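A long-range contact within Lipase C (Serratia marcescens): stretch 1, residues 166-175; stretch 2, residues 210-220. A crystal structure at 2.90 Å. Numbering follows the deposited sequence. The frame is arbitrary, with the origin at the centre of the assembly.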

# COMPACT_ATOMS: atom_id res chain seq x y z
N SER A 166 -39.41 -14.40 -3.85
CA SER A 166 -39.89 -15.13 -5.00
C SER A 166 -40.17 -16.56 -4.53
O SER A 166 -41.26 -17.09 -4.79
CB SER A 166 -38.88 -15.09 -6.14
OG SER A 166 -39.41 -15.66 -7.32
N ARG A 167 -39.23 -17.14 -3.79
CA ARG A 167 -39.39 -18.54 -3.37
C ARG A 167 -40.63 -18.70 -2.52
O ARG A 167 -41.35 -19.69 -2.65
CB ARG A 167 -38.19 -19.08 -2.59
CG ARG A 167 -38.53 -20.43 -1.96
CD ARG A 167 -37.34 -21.20 -1.41
NE ARG A 167 -36.53 -20.42 -0.47
CZ ARG A 167 -35.69 -20.96 0.41
NH1 ARG A 167 -35.55 -22.28 0.48
NH2 ARG A 167 -34.97 -20.17 1.21
N GLY A 168 -40.88 -17.75 -1.63
CA GLY A 168 -42.05 -17.84 -0.77
C GLY A 168 -43.30 -17.89 -1.61
O GLY A 168 -44.14 -18.80 -1.47
N ASN A 169 -43.40 -16.95 -2.54
CA ASN A 169 -44.59 -16.89 -3.37
C ASN A 169 -44.77 -18.17 -4.15
O ASN A 169 -45.89 -18.70 -4.27
CB ASN A 169 -44.51 -15.69 -4.31
CG ASN A 169 -44.66 -14.38 -3.57
OD1 ASN A 169 -44.72 -14.35 -2.33
ND2 ASN A 169 -44.70 -13.28 -4.31
N LYS A 170 -43.67 -18.71 -4.63
CA LYS A 170 -43.72 -19.97 -5.35
C LYS A 170 -44.20 -21.12 -4.45
O LYS A 170 -44.90 -22.02 -4.91
CB LYS A 170 -42.36 -20.28 -5.97
CG LYS A 170 -42.11 -19.60 -7.31
CD LYS A 170 -40.64 -19.63 -7.68
CE LYS A 170 -40.39 -18.78 -8.91
NZ LYS A 170 -38.95 -18.81 -9.31
N GLN A 171 -43.80 -21.11 -3.17
CA GLN A 171 -44.30 -22.12 -2.25
C GLN A 171 -45.81 -22.03 -2.24
O GLN A 171 -46.50 -23.04 -2.41
CB GLN A 171 -43.74 -21.93 -0.84
CG GLN A 171 -42.30 -22.37 -0.67
CD GLN A 171 -42.16 -23.89 -0.66
OE1 GLN A 171 -43.15 -24.63 -0.53
NE2 GLN A 171 -40.92 -24.37 -0.79
N ILE A 172 -46.34 -20.81 -2.14
CA ILE A 172 -47.80 -20.67 -2.14
C ILE A 172 -48.42 -21.25 -3.40
O ILE A 172 -49.37 -22.05 -3.32
CB ILE A 172 -48.26 -19.21 -2.04
CG1 ILE A 172 -48.29 -18.77 -0.58
CG2 ILE A 172 -49.64 -19.04 -2.69
CD1 ILE A 172 -48.28 -17.26 -0.41
N GLN A 173 -47.88 -20.88 -4.55
CA GLN A 173 -48.43 -21.38 -5.79
C GLN A 173 -48.39 -22.93 -5.79
O GLN A 173 -49.36 -23.57 -6.19
CB GLN A 173 -47.67 -20.80 -6.99
N LEU A 174 -47.32 -23.51 -5.25
CA LEU A 174 -47.20 -24.97 -5.15
C LEU A 174 -48.34 -25.58 -4.35
O LEU A 174 -48.92 -26.61 -4.73
CB LEU A 174 -45.90 -25.35 -4.47
CG LEU A 174 -44.68 -25.62 -5.33
CD1 LEU A 174 -43.63 -26.26 -4.44
CD2 LEU A 174 -45.05 -26.52 -6.51
N SER A 175 -48.64 -24.96 -3.21
CA SER A 175 -49.70 -25.44 -2.35
C SER A 175 -51.03 -25.39 -3.10
O SER A 175 -51.76 -26.40 -3.17
CB SER A 175 -49.77 -24.61 -1.06
OG SER A 175 -50.75 -23.57 -1.14
N SER A 210 -39.66 -26.95 -10.21
CA SER A 210 -38.34 -26.96 -10.81
C SER A 210 -37.83 -25.53 -10.87
O SER A 210 -36.63 -25.27 -10.69
CB SER A 210 -38.37 -27.50 -12.23
OG SER A 210 -38.77 -26.45 -13.11
N SER A 211 -38.77 -24.61 -11.09
CA SER A 211 -38.49 -23.19 -11.05
C SER A 211 -37.98 -22.82 -9.65
O SER A 211 -37.01 -22.03 -9.50
CB SER A 211 -39.74 -22.40 -11.44
OG SER A 211 -39.58 -21.01 -11.24
N ILE A 212 -38.61 -23.39 -8.62
CA ILE A 212 -38.21 -23.06 -7.27
C ILE A 212 -36.77 -23.47 -7.07
O ILE A 212 -35.96 -22.69 -6.58
CB ILE A 212 -39.08 -23.76 -6.16
CG1 ILE A 212 -40.26 -22.87 -5.73
CG2 ILE A 212 -38.24 -24.01 -4.93
CD1 ILE A 212 -41.06 -23.38 -4.51
N ASP A 213 -36.41 -24.68 -7.50
CA ASP A 213 -35.04 -25.09 -7.29
C ASP A 213 -34.04 -24.35 -8.18
O ASP A 213 -32.87 -24.28 -7.82
CB ASP A 213 -34.87 -26.61 -7.41
CG ASP A 213 -35.26 -27.32 -6.11
OD1 ASP A 213 -36.32 -26.98 -5.54
OD2 ASP A 213 -34.46 -28.14 -5.61
N GLU A 214 -34.46 -23.85 -9.33
CA GLU A 214 -33.57 -22.95 -10.06
C GLU A 214 -33.20 -21.78 -9.16
O GLU A 214 -32.02 -21.46 -8.93
CB GLU A 214 -34.24 -22.44 -11.32
CG GLU A 214 -33.29 -22.15 -12.45
CD GLU A 214 -34.06 -21.77 -13.70
OE1 GLU A 214 -34.64 -20.66 -13.73
OE2 GLU A 214 -34.11 -22.60 -14.64
N THR A 215 -34.25 -21.19 -8.59
CA THR A 215 -34.08 -20.06 -7.67
C THR A 215 -33.18 -20.40 -6.48
O THR A 215 -32.27 -19.64 -6.15
CB THR A 215 -35.45 -19.58 -7.18
OG1 THR A 215 -36.00 -18.66 -8.14
CG2 THR A 215 -35.33 -18.89 -5.84
N VAL A 216 -33.41 -21.55 -5.85
CA VAL A 216 -32.57 -21.98 -4.73
C VAL A 216 -31.13 -22.18 -5.17
O VAL A 216 -30.21 -21.87 -4.42
CB VAL A 216 -33.07 -23.28 -4.10
CG1 VAL A 216 -31.97 -23.92 -3.28
CG2 VAL A 216 -34.30 -22.99 -3.23
N GLY A 217 -30.92 -22.70 -6.37
CA GLY A 217 -29.56 -22.94 -6.82
C GLY A 217 -28.89 -21.59 -6.78
O GLY A 217 -27.79 -21.43 -6.22
N ARG A 218 -29.61 -20.58 -7.28
CA ARG A 218 -29.04 -19.24 -7.28
C ARG A 218 -28.76 -18.77 -5.86
O ARG A 218 -27.69 -18.20 -5.58
CB ARG A 218 -29.96 -18.25 -7.99
CG ARG A 218 -29.86 -18.33 -9.49
CD ARG A 218 -30.40 -17.08 -10.14
NE ARG A 218 -31.79 -17.19 -10.56
CZ ARG A 218 -32.17 -17.44 -11.80
NH1 ARG A 218 -31.26 -17.60 -12.76
NH2 ARG A 218 -33.46 -17.52 -12.10
N ILE A 219 -29.70 -19.04 -4.95
CA ILE A 219 -29.55 -18.62 -3.57
C ILE A 219 -28.28 -19.21 -2.97
O ILE A 219 -27.47 -18.50 -2.40
CB ILE A 219 -30.78 -19.02 -2.69
CG1 ILE A 219 -31.88 -17.99 -2.78
CG2 ILE A 219 -30.44 -19.11 -1.23
CD1 ILE A 219 -33.15 -18.46 -2.14
N GLY A 220 -28.10 -20.51 -3.14
CA GLY A 220 -26.96 -21.17 -2.55
C GLY A 220 -25.68 -20.59 -3.10
O GLY A 220 -24.74 -20.30 -2.34

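Two helical segments pack almost antiparallel, their N-to-C directions 160° apart and their axes approaching to 9.9 Å. Together they bury 411 Å², and three residues, Ile212, Lys170 and Arg167, account for well over half of it.

Ile212 contributes most, 109 Å². Its CA-to-CB bond points sideways, yet chi1, between wells at -92°, turns CG1 to the other helix, and chi2 (t, -172°) extends the chain to CD1, so that its end comes nearer and sits as a knob among Arg167, Lys170, Gln171 and Leu174. The distances define the hole: Ile212 CD1 lies 4.1 Å from Arg167 O, 3.8 Å from Gln171 N and 3.9 Å from Leu174 CD1, while Ile212 CG1 lies 3.3 Å from Lys170 CB. The backbone atoms in this wall, Arg167 O and Gln171 N, are already hydrogen-bonded to each other (2.9 Å), so an aliphatic chain can rest against them without leaving either polar atom unpaired.

Lys170, with 77 Å² covered, combines two roles. Its CA-to-CB bond points toward the other helix, and its base packs on Ile212; from there chi2 to chi4, all t, extend the chain so that the ammonium reaches two hydroxyls one helical turn apart. Lys170 NZ donates a hydrogen bond to Ser211 OG at 3.0 Å and a weak one to Thr215 OG1 at 3.2 Å. Small hydroxyl side chains suit these places, because both CA-to-CB bonds point toward the lysine's helix and offer an acceptor close to the backbone.

Arg167 has 75 Å² covered, its side chain lying against aliphatic groups. Arg167 CB lies 4.3 Å from Thr215 CG2, and the guanidinium meets two methyls obliquely: Arg167 NH1 is 4.0 Å from Val216 CG2 and Arg167 NH2 is 4.2 Å from Ile219 CD1. No cross-helix hydrogen bond accompanies these contacts, leaving Lys170 as the sole donor between the stretches.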